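Local coordinates for protein alpha-L-rhamnosidase (Klebsiella oxytoca, PDB 4XHC) that hydrolyses terminal alpha-L-rhamnose residues from rhamnosides, as a two-domain member of glycoside hydrolase family 78, at residues Phe300-Ser305 / Glu337-Arg342; Leu306-Val311 / Trp329-Arg334. One frame throughout, in Å; residues are numbered along the deposited sequence.

Interaction 1. Residues Phe300-Ser305 / Glu337-Arg342. With RAM (alpha-L-rhamnopyranose), chain C.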
ATOM      1  N   PHE A 300     -13.352 -10.283 -29.571  1.00 49.23           N
ATOM      2  CA  PHE A 300     -13.347 -10.126 -31.024  1.00 47.93           C
ATOM      3  C   PHE A 300     -14.540  -9.312 -31.465  1.00 46.37           C
ATOM      4  O   PHE A 300     -15.661  -9.657 -31.146  1.00 45.19           O
ATOM      5  CB  PHE A 300     -13.319 -11.498 -31.694  1.00 48.20           C
ATOM      6  CG  PHE A 300     -12.100 -12.293 -31.339  1.00 49.47           C
ATOM      7  CD1 PHE A 300     -10.899 -12.081 -32.014  1.00 49.29           C
ATOM      8  CD2 PHE A 300     -12.133 -13.216 -30.298  1.00 49.71           C
ATOM      9  CE1 PHE A 300      -9.761 -12.795 -31.674  1.00 50.15           C
ATOM     10  CE2 PHE A 300     -10.999 -13.935 -29.959  1.00 51.08           C
ATOM     11  CZ  PHE A 300      -9.810 -13.721 -30.641  1.00 51.01           C
ATOM     12  N   LEU A 301     -14.267  -8.236 -32.204  1.00 46.30           N
ATOM     13  CA  LEU A 301     -15.284  -7.308 -32.677  1.00 45.85           C
ATOM     14  C   LEU A 301     -15.285  -7.182 -34.210  1.00 46.51           C
ATOM     15  O   LEU A 301     -14.256  -6.966 -34.841  1.00 49.45           O
ATOM     16  CB  LEU A 301     -15.075  -5.941 -32.029  1.00 44.82           C
ATOM     17  CG  LEU A 301     -15.391  -5.855 -30.526  1.00 45.04           C
ATOM     18  CD1 LEU A 301     -14.788  -4.602 -29.917  1.00 44.03           C
ATOM     19  CD2 LEU A 301     -16.892  -5.895 -30.252  1.00 46.30           C
ATOM     20  N   PHE A 302     -16.461  -7.325 -34.801  1.00 47.44           N
ATOM     21  CA  PHE A 302     -16.642  -7.248 -36.247  1.00 46.47           C
ATOM     22  C   PHE A 302     -15.990  -6.000 -36.834  1.00 46.41           C
ATOM     23  O   PHE A 302     -15.249  -6.094 -37.813  1.00 47.37           O
ATOM     24  CB  PHE A 302     -18.135  -7.267 -36.544  1.00 45.91           C
ATOM     25  CG  PHE A 302     -18.493  -7.269 -38.011  1.00 47.40           C
ATOM     26  CD1 PHE A 302     -18.522  -8.454 -38.741  1.00 47.73           C
ATOM     27  CD2 PHE A 302     -18.884  -6.092 -38.639  1.00 46.92           C
ATOM     28  CE1 PHE A 302     -18.901  -8.462 -40.073  1.00 48.53           C
ATOM     29  CE2 PHE A 302     -19.249  -6.092 -39.971  1.00 47.94           C
ATOM     30  CZ  PHE A 302     -19.260  -7.279 -40.690  1.00 49.13           C
ATOM     31  N   ASP A 303     -16.248  -4.842 -36.226  1.00 45.80           N
ATOM     32  CA  ASP A 303     -15.782  -3.567 -36.782  1.00 46.38           C
ATOM     33  C   ASP A 303     -14.288  -3.343 -36.583  1.00 46.38           C
ATOM     34  O   ASP A 303     -13.589  -2.951 -37.520  1.00 46.28           O
ATOM     35  CB  ASP A 303     -16.608  -2.349 -36.289  1.00 46.91           C
ATOM     36  CG  ASP A 303     -16.690  -2.223 -34.763  1.00 48.15           C
ATOM     37  OD1 ASP A 303     -16.549  -3.235 -34.036  1.00 48.93           O
ATOM     38  OD2 ASP A 303     -16.967  -1.096 -34.289  1.00 48.42           O
ATOM     39  N   TYR A 304     -13.800  -3.616 -35.378  1.00 46.19           N
ATOM     40  CA  TYR A 304     -12.377  -3.463 -35.073  1.00 45.59           C
ATOM     41  C   TYR A 304     -11.491  -4.375 -35.924  1.00 47.46           C
ATOM     42  O   TYR A 304     -10.394  -3.981 -36.323  1.00 50.19           O
ATOM     43  CB  TYR A 304     -12.119  -3.710 -33.582  1.00 45.27           C
ATOM     44  CG  TYR A 304     -12.455  -2.535 -32.688  1.00 43.72           C
ATOM     45  CD1 TYR A 304     -13.401  -1.588 -33.070  1.00 42.69           C
ATOM     46  CD2 TYR A 304     -11.849  -2.389 -31.450  1.00 42.84           C
ATOM     47  CE1 TYR A 304     -13.705  -0.520 -32.262  1.00 42.67           C
ATOM     48  CE2 TYR A 304     -12.167  -1.323 -30.633  1.00 42.21           C
ATOM     49  CZ  TYR A 304     -13.096  -0.399 -31.047  1.00 41.70           C
ATOM     50  OH  TYR A 304     -13.421   0.676 -30.259  1.00 42.64           O
ATOM     51  N   SER A 305     -11.967  -5.583 -36.209  1.00 47.19           N
ATOM     52  CA  SER A 305     -11.255  -6.479 -37.120  1.00 49.09           C
ATOM     53  C   SER A 305     -11.127  -5.858 -38.512  1.00 47.86           C
ATOM     54  O   SER A 305     -10.037  -5.769 -39.057  1.00 46.51           O
ATOM     55  CB  SER A 305     -11.954  -7.843 -37.211  1.00 49.89           C
ATOM     56  OG  SER A 305     -11.591  -8.511 -38.404  1.00 50.26           O
ATOM     57  N   GLU A 337     -12.454 -11.708 -45.676  1.00 60.77           N
ATOM     58  CA  GLU A 337     -13.003 -13.053 -45.944  1.00 64.39           C
ATOM     59  C   GLU A 337     -13.960 -13.417 -44.809  1.00 61.47           C
ATOM     60  O   GLU A 337     -15.090 -13.820 -45.047  1.00 59.85           O
ATOM     61  CB  GLU A 337     -11.900 -14.141 -46.059  1.00 70.03           C
ATOM     62  CG  GLU A 337     -11.074 -14.206 -47.360  1.00 76.14           C
ATOM     63  CD  GLU A 337      -9.808 -15.110 -47.250  1.00 83.12           C
ATOM     64  OE1 GLU A 337      -9.840 -16.133 -46.525  1.00 86.43           O
ATOM     65  OE2 GLU A 337      -8.760 -14.816 -47.881  1.00 81.16           O
ATOM     66  N   LEU A 338     -13.500 -13.241 -43.573  1.00 60.85           N
ATOM     67  CA  LEU A 338     -14.287 -13.613 -42.388  1.00 59.41           C
ATOM     68  C   LEU A 338     -15.515 -12.735 -42.194  1.00 57.34           C
ATOM     69  O   LEU A 338     -16.607 -13.244 -41.957  1.00 58.92           O
ATOM     70  CB  LEU A 338     -13.426 -13.573 -41.132  1.00 57.80           C
ATOM     71  CG  LEU A 338     -12.350 -14.661 -41.072  1.00 59.87           C
ATOM     72  CD1 LEU A 338     -11.361 -14.338 -39.968  1.00 58.23           C
ATOM     73  CD2 LEU A 338     -12.968 -16.044 -40.870  1.00 61.69           C
ATOM     74  N   ALA A 339     -15.351 -11.425 -42.322  1.00 54.88           N
ATOM     75  CA  ALA A 339     -16.490 -10.515 -42.216  1.00 54.67           C
ATOM     76  C   ALA A 339     -17.610 -10.822 -43.231  1.00 56.09           C
ATOM     77  O   ALA A 339     -18.786 -10.835 -42.872  1.00 57.44           O
ATOM     78  CB  ALA A 339     -16.029  -9.075 -42.351  1.00 54.21           C
ATOM     79  N   LEU A 340     -17.250 -11.120 -44.475  1.00 56.54           N
ATOM     80  CA  LEU A 340     -18.256 -11.410 -45.503  1.00 57.48           C
ATOM     81  C   LEU A 340     -19.131 -12.630 -45.202  1.00 58.62           C
ATOM     82  O   LEU A 340     -20.226 -12.757 -45.762  1.00 60.04           O
ATOM     83  CB  LEU A 340     -17.595 -11.581 -46.877  1.00 58.89           C
ATOM     84  CG  LEU A 340     -16.975 -10.325 -47.496  1.00 57.81           C
ATOM     85  CD1 LEU A 340     -16.179 -10.708 -48.731  1.00 59.28           C
ATOM     86  CD2 LEU A 340     -18.025  -9.276 -47.831  1.00 57.16           C
ATOM     87  N   THR A 341     -18.658 -13.537 -44.346  1.00 59.15           N
ATOM     88  CA  THR A 341     -19.464 -14.706 -43.963  1.00 61.72           C
ATOM     89  C   THR A 341     -20.639 -14.331 -43.049  1.00 60.61           C
ATOM     90  O   THR A 341     -21.541 -15.134 -42.849  1.00 60.47           O
ATOM     91  CB  THR A 341     -18.634 -15.811 -43.257  1.00 62.71           C
ATOM     92  OG1 THR A 341     -18.162 -15.336 -41.989  1.00 59.89           O
ATOM     93  CG2 THR A 341     -17.459 -16.253 -44.119  1.00 63.44           C
ATOM     94  N   ARG A 342     -20.645 -13.120 -42.501  1.00 58.34           N
ATOM     95  CA  ARG A 342     -21.783 -12.704 -41.696  1.00 59.04           C
ATOM     96  C   ARG A 342     -22.993 -12.227 -42.515  1.00 58.58           C
ATOM     97  O   ARG A 342     -24.045 -11.958 -41.951  1.00 57.46           O
ATOM     98  CB  ARG A 342     -21.384 -11.637 -40.677  1.00 58.37           C
ATOM     99  CG  ARG A 342     -22.089 -11.863 -39.353  1.00 58.98           C
ATOM    100  CD  ARG A 342     -22.029 -10.659 -38.457  1.00 58.97           C
ATOM    101  NE  ARG A 342     -23.180 -10.616 -37.564  1.00 59.96           N
ATOM    102  CZ  ARG A 342     -23.219 -11.115 -36.336  1.00 59.55           C
ATOM    103  NH1 ARG A 342     -22.173 -11.738 -35.808  1.00 59.24           N
ATOM    104  NH2 ARG A 342     -24.325 -10.977 -35.624  1.00 61.41           N
TER
HETATM  105  C1  RAM C 900     -13.616   0.497 -24.024  1.00 42.92           C
HETATM  106  C2  RAM C 900     -12.739   1.706 -24.289  1.00 43.00           C
HETATM  107  C3  RAM C 900     -11.973   1.538 -25.587  1.00 44.08           C
HETATM  108  C4  RAM C 900     -12.895   0.946 -26.640  1.00 44.03           C
HETATM  109  C5  RAM C 900     -13.246  -0.476 -26.236  1.00 45.45           C
HETATM  110  C6  RAM C 900     -14.620  -0.903 -26.687  1.00 47.24           C
HETATM  111  O1  RAM C 900     -13.531   0.192 -22.688  1.00 43.00           O
HETATM  112  O2  RAM C 900     -13.612   2.817 -24.409  1.00 43.68           O
HETATM  113  O3  RAM C 900     -11.463   2.793 -26.041  1.00 46.08           O
HETATM  114  O4  RAM C 900     -12.253   0.920 -27.901  1.00 43.03           O
HETATM  115  O5  RAM C 900     -13.189  -0.616 -24.800  1.00 45.97           O
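Phe-302 reaches from the start of helix 302-319 to the 337-342 segment, where Ala-339 and Arg-342 meet its ring. The apolar part of the contact is small. CE1 of Phe-302 lies 3.7 Å from CB of Ala-339, and the carbonyl O of Ala-339 meets the edge of the same ring, near its plane. With CG anti to the backbone N (chi1 -177°), the ring is carried off its own helix toward the neighbour. A methyl group suits position 339 because the flat phenyl can come close to the helix backbone there. At the same corner of the ring the aliphatic part of Arg-342 passes obliquely, with its CB 4.1 Å from CE1 of Phe-302. The guanidinium plane is turned 69° from the ring, and its polar end is engaged elsewhere: NE bonds to the carbonyl O of Arg-350, and Trp-356 makes a cation-pi contact with it.

No hydrogen bond joins the two segments; within 337-342, Thr-341 OG1 donates to the carbonyl O of Leu-338 at 2.6 Å, in the carbonyl plane. That oxygen also accepts from the backbone N of Thr-341, so Thr-341 grips it with two donors.

Sugar binding belongs to Tyr-304, whose side chain points well away from that of Phe-302. Tyr-304 OH donates a hydrogen bond of 2.6 Å to O4 of the rhamnose, which lies at the ring's edge, while Leu-301 CD1 lies 4.0 Å above one face of the Tyr-304 ring, toward its rim. A phenol suits this place, combining a flat apolar body with a polar end that reaches the sugar; Asp-249 and His-528 are among the residues that also bond to the ligand.

Around the contact, Phe-302 and Ala-339 both pack on helix 368-389, and Tyr-304 touches helix 247-259.

Interaction 2. Residues Leu306-Val311 / Trp329-Arg334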
ATOM      1  N   LEU A 306     -12.250  -5.414 -39.065  1.00 47.48           N
ATOM      2  CA  LEU A 306     -12.249  -4.766 -40.374  1.00 47.60           C
ATOM      3  C   LEU A 306     -11.402  -3.496 -40.422  1.00 47.07           C
ATOM      4  O   LEU A 306     -10.894  -3.140 -41.479  1.00 48.45           O
ATOM      5  CB  LEU A 306     -13.672  -4.428 -40.806  1.00 47.56           C
ATOM      6  CG  LEU A 306     -14.495  -5.619 -41.278  1.00 50.02           C
ATOM      7  CD1 LEU A 306     -15.982  -5.317 -41.184  1.00 50.43           C
ATOM      8  CD2 LEU A 306     -14.105  -6.018 -42.697  1.00 51.77           C
ATOM      9  N   PHE A 307     -11.256  -2.810 -39.288  1.00 46.13           N
ATOM     10  CA  PHE A 307     -10.481  -1.577 -39.249  1.00 46.40           C
ATOM     11  C   PHE A 307      -8.993  -1.820 -39.457  1.00 46.59           C
ATOM     12  O   PHE A 307      -8.269  -0.891 -39.808  1.00 47.29           O
ATOM     13  CB  PHE A 307     -10.694  -0.799 -37.942  1.00 46.65           C
ATOM     14  CG  PHE A 307     -12.055  -0.154 -37.807  1.00 45.99           C
ATOM     15  CD1 PHE A 307     -12.736   0.346 -38.903  1.00 46.75           C
ATOM     16  CD2 PHE A 307     -12.627  -0.005 -36.553  1.00 46.79           C
ATOM     17  CE1 PHE A 307     -13.979   0.939 -38.753  1.00 47.85           C
ATOM     18  CE2 PHE A 307     -13.865   0.598 -36.393  1.00 46.48           C
ATOM     19  CZ  PHE A 307     -14.544   1.068 -37.496  1.00 46.67           C
ATOM     20  N   PHE A 308      -8.540  -3.052 -39.267  1.00 46.20           N
ATOM     21  CA  PHE A 308      -7.177  -3.398 -39.641  1.00 49.33           C
ATOM     22  C   PHE A 308      -6.900  -2.983 -41.088  1.00 52.34           C
ATOM     23  O   PHE A 308      -5.819  -2.472 -41.406  1.00 55.09           O
ATOM     24  CB  PHE A 308      -6.928  -4.897 -39.475  1.00 50.18           C
ATOM     25  CG  PHE A 308      -5.489  -5.291 -39.648  1.00 51.45           C
ATOM     26  CD1 PHE A 308      -4.619  -5.277 -38.566  1.00 51.77           C
ATOM     27  CD2 PHE A 308      -4.997  -5.660 -40.895  1.00 52.27           C
ATOM     28  CE1 PHE A 308      -3.289  -5.634 -38.726  1.00 53.03           C
ATOM     29  CE2 PHE A 308      -3.670  -6.015 -41.059  1.00 53.20           C
ATOM     30  CZ  PHE A 308      -2.816  -6.005 -39.974  1.00 53.51           C
ATOM     31  N   VAL A 309      -7.885  -3.178 -41.959  1.00 52.64           N
ATOM     32  CA  VAL A 309      -7.727  -2.824 -43.361  1.00 55.56           C
ATOM     33  C   VAL A 309      -7.526  -1.325 -43.518  1.00 56.58           C
ATOM     34  O   VAL A 309      -6.630  -0.898 -44.260  1.00 58.01           O
ATOM     35  CB  VAL A 309      -8.944  -3.235 -44.209  1.00 56.10           C
ATOM     36  CG1 VAL A 309      -8.748  -2.822 -45.664  1.00 57.02           C
ATOM     37  CG2 VAL A 309      -9.190  -4.731 -44.104  1.00 57.42           C
ATOM     38  N   ASP A 310      -8.356  -0.527 -42.844  1.00 54.45           N
ATOM     39  CA  ASP A 310      -8.287   0.922 -43.034  1.00 55.92           C
ATOM     40  C   ASP A 310      -7.006   1.499 -42.417  1.00 57.19           C
ATOM     41  O   ASP A 310      -6.411   2.421 -42.981  1.00 59.47           O
ATOM     42  CB  ASP A 310      -9.542   1.635 -42.508  1.00 54.43           C
ATOM     43  CG  ASP A 310      -9.646   3.102 -42.991  1.00 55.29           C
ATOM     44  OD1 ASP A 310      -9.427   3.402 -44.192  1.00 55.89           O
ATOM     45  OD2 ASP A 310      -9.951   3.966 -42.151  1.00 52.54           O
ATOM     46  N   VAL A 311      -6.562   0.943 -41.292  1.00 55.38           N
ATOM     47  CA  VAL A 311      -5.299   1.384 -40.695  1.00 55.72           C
ATOM     48  C   VAL A 311      -4.127   1.098 -41.635  1.00 56.44           C
ATOM     49  O   VAL A 311      -3.247   1.942 -41.796  1.00 57.97           O
ATOM     50  CB  VAL A 311      -5.026   0.734 -39.320  1.00 54.68           C
ATOM     51  CG1 VAL A 311      -3.670   1.179 -38.787  1.00 55.50           C
ATOM     52  CG2 VAL A 311      -6.122   1.103 -38.330  1.00 53.04           C
ATOM     53  N   TRP A 329      -0.694  -7.530 -46.000  1.00 62.76           N
ATOM     54  CA  TRP A 329      -1.906  -7.610 -46.819  1.00 60.98           C
ATOM     55  C   TRP A 329      -2.724  -8.890 -46.557  1.00 59.47           C
ATOM     56  O   TRP A 329      -3.934  -8.807 -46.376  1.00 58.43           O
ATOM     57  CB  TRP A 329      -1.570  -7.444 -48.307  1.00 64.35           C
ATOM     58  CG  TRP A 329      -2.606  -7.995 -49.252  1.00 65.94           C
ATOM     59  CD1 TRP A 329      -2.442  -9.019 -50.135  1.00 67.70           C
ATOM     60  CD2 TRP A 329      -3.961  -7.549 -49.397  1.00 64.71           C
ATOM     61  NE1 TRP A 329      -3.610  -9.240 -50.819  1.00 68.34           N
ATOM     62  CE2 TRP A 329      -4.557  -8.351 -50.385  1.00 66.15           C
ATOM     63  CE3 TRP A 329      -4.727  -6.554 -48.780  1.00 63.59           C
ATOM     64  CZ2 TRP A 329      -5.881  -8.188 -50.781  1.00 66.16           C
ATOM     65  CZ3 TRP A 329      -6.045  -6.398 -49.166  1.00 63.83           C
ATOM     66  CH2 TRP A 329      -6.609  -7.211 -50.161  1.00 64.89           C
ATOM     67  N   PRO A 330      -2.078 -10.070 -46.536  1.00 60.06           N
ATOM     68  CA  PRO A 330      -2.840 -11.282 -46.209  1.00 58.97           C
ATOM     69  C   PRO A 330      -3.643 -11.200 -44.913  1.00 56.69           C
ATOM     70  O   PRO A 330      -4.758 -11.709 -44.864  1.00 56.64           O
ATOM     71  CB  PRO A 330      -1.757 -12.360 -46.119  1.00 61.20           C
ATOM     72  CG  PRO A 330      -0.698 -11.901 -47.071  1.00 62.40           C
ATOM     73  CD  PRO A 330      -0.722 -10.394 -47.034  1.00 61.75           C
ATOM     74  N   THR A 331      -3.099 -10.567 -43.875  1.00 56.35           N
ATOM     75  CA  THR A 331      -3.863 -10.358 -42.641  1.00 54.63           C
ATOM     76  C   THR A 331      -5.124  -9.514 -42.936  1.00 54.43           C
ATOM     77  O   THR A 331      -6.232  -9.878 -42.530  1.00 52.91           O
ATOM     78  CB  THR A 331      -3.007  -9.705 -41.515  1.00 54.34           C
ATOM     79  OG1 THR A 331      -1.960 -10.592 -41.111  1.00 54.64           O
ATOM     80  CG2 THR A 331      -3.841  -9.410 -40.276  1.00 53.07           C
ATOM     81  N   ALA A 332      -4.953  -8.403 -43.657  1.00 55.57           N
ATOM     82  CA  ALA A 332      -6.072  -7.521 -44.022  1.00 54.42           C
ATOM     83  C   ALA A 332      -7.124  -8.268 -44.820  1.00 56.65           C
ATOM     84  O   ALA A 332      -8.309  -8.221 -44.484  1.00 57.74           O
ATOM     85  CB  ALA A 332      -5.578  -6.329 -44.820  1.00 54.77           C
ATOM     86  N   ARG A 333      -6.683  -8.961 -45.870  1.00 58.75           N
ATOM     87  CA  ARG A 333      -7.575  -9.742 -46.719  1.00 60.88           C
ATOM     88  C   ARG A 333      -8.386 -10.759 -45.920  1.00 62.37           C
ATOM     89  O   ARG A 333      -9.567 -10.964 -46.193  1.00 63.10           O
ATOM     90  CB  ARG A 333      -6.782 -10.475 -47.803  1.00 64.33           C
ATOM     91  CG  ARG A 333      -7.627 -11.348 -48.725  1.00 66.01           C
ATOM     92  CD  ARG A 333      -6.758 -12.160 -49.656  1.00 69.52           C
ATOM     93  NE  ARG A 333      -5.939 -13.108 -48.911  1.00 71.61           N
ATOM     94  CZ  ARG A 333      -4.758 -13.579 -49.311  1.00 75.73           C
ATOM     95  NH1 ARG A 333      -4.213 -13.206 -50.462  1.00 78.11           N
ATOM     96  NH2 ARG A 333      -4.106 -14.437 -48.543  1.00 77.54           N
ATOM     97  N   ARG A 334      -7.751 -11.406 -44.946  1.00 64.16           N
ATOM     98  CA  ARG A 334      -8.424 -12.428 -44.139  1.00 64.96           C
ATOM     99  C   ARG A 334      -9.547 -11.834 -43.284  1.00 60.98           C
ATOM    100  O   ARG A 334     -10.555 -12.500 -43.031  1.00 59.87           O
ATOM    101  CB  ARG A 334      -7.414 -13.155 -43.250  1.00 67.99           C
ATOM    102  CG  ARG A 334      -7.956 -14.390 -42.550  1.00 71.93           C
ATOM    103  CD  ARG A 334      -7.697 -15.670 -43.336  1.00 77.89           C
ATOM    104  NE  ARG A 334      -8.319 -16.808 -42.656  1.00 83.41           N
ATOM    105  CZ  ARG A 334      -9.587 -17.199 -42.813  1.00 87.66           C
ATOM    106  NH1 ARG A 334     -10.404 -16.577 -43.660  1.00 91.44           N
ATOM    107  NH2 ARG A 334     -10.052 -18.233 -42.119  1.00 89.21           N
TER
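Helices 302-319 and 322-340 form a helical hairpin within the six-hairpin glycosidase domain, and their short segments here run roughly antiparallel, 139° between N-to-C directions, with axes 8.4 Å apart at closest approach. The backbones come nearest at Val-309 and Ala-332, whose CA atoms are 5.0 Å apart. Alanine suits so close an approach, since its single methyl keeps the helix surface low. Its CB meets a methyl and a ring carbon: CG2 of Val-309 and CD2 of Phe-308 each lie 4.0 Å from CB of Ala-332. The beta-branched valine also sets CG2 against the carbonyl O of Ala-332.

Phe-308 reaches toward helix 322-340 with CG anti to its backbone N (chi1 -171°), its side chain crossing that of Thr-331 at about a right angle. Leu-271 and Phe-274 of helix 264-276 also pack against this phenylalanine, so the aromatic residue joins three helices. Threonine serves well beside it, because its methyl can face the ring while its hydroxyl branches elsewhere. That methyl makes a CH-pi contact: CG2 of Thr-331 sits 3.8 Å from the centroid of the Phe-308 ring, 26° off the normal and displaced toward the CE2-CZ side of the rim.

Following the chain from the N terminus, residues 300-305 open helix 302-319 and residues 306-311 continue it; after a short turn, helix 322-340 returns, bringing first 329-334 and then 337-342 back alongside. Interaction 2 therefore closes the inner loop of 17 residues and interaction 1 the outer one of 31, the two being nested rather than crossed. Together they hold the two helices of one hairpin at successive levels, their centres about 10 Å apart. The levels also touch directly, with Leu-306 CD2 3.6 Å from Ala-339 CB. The outer contact lies at the end of the hairpin from which Tyr-304 reaches the rhamnose pocket, while the inner one lies nearer the turn.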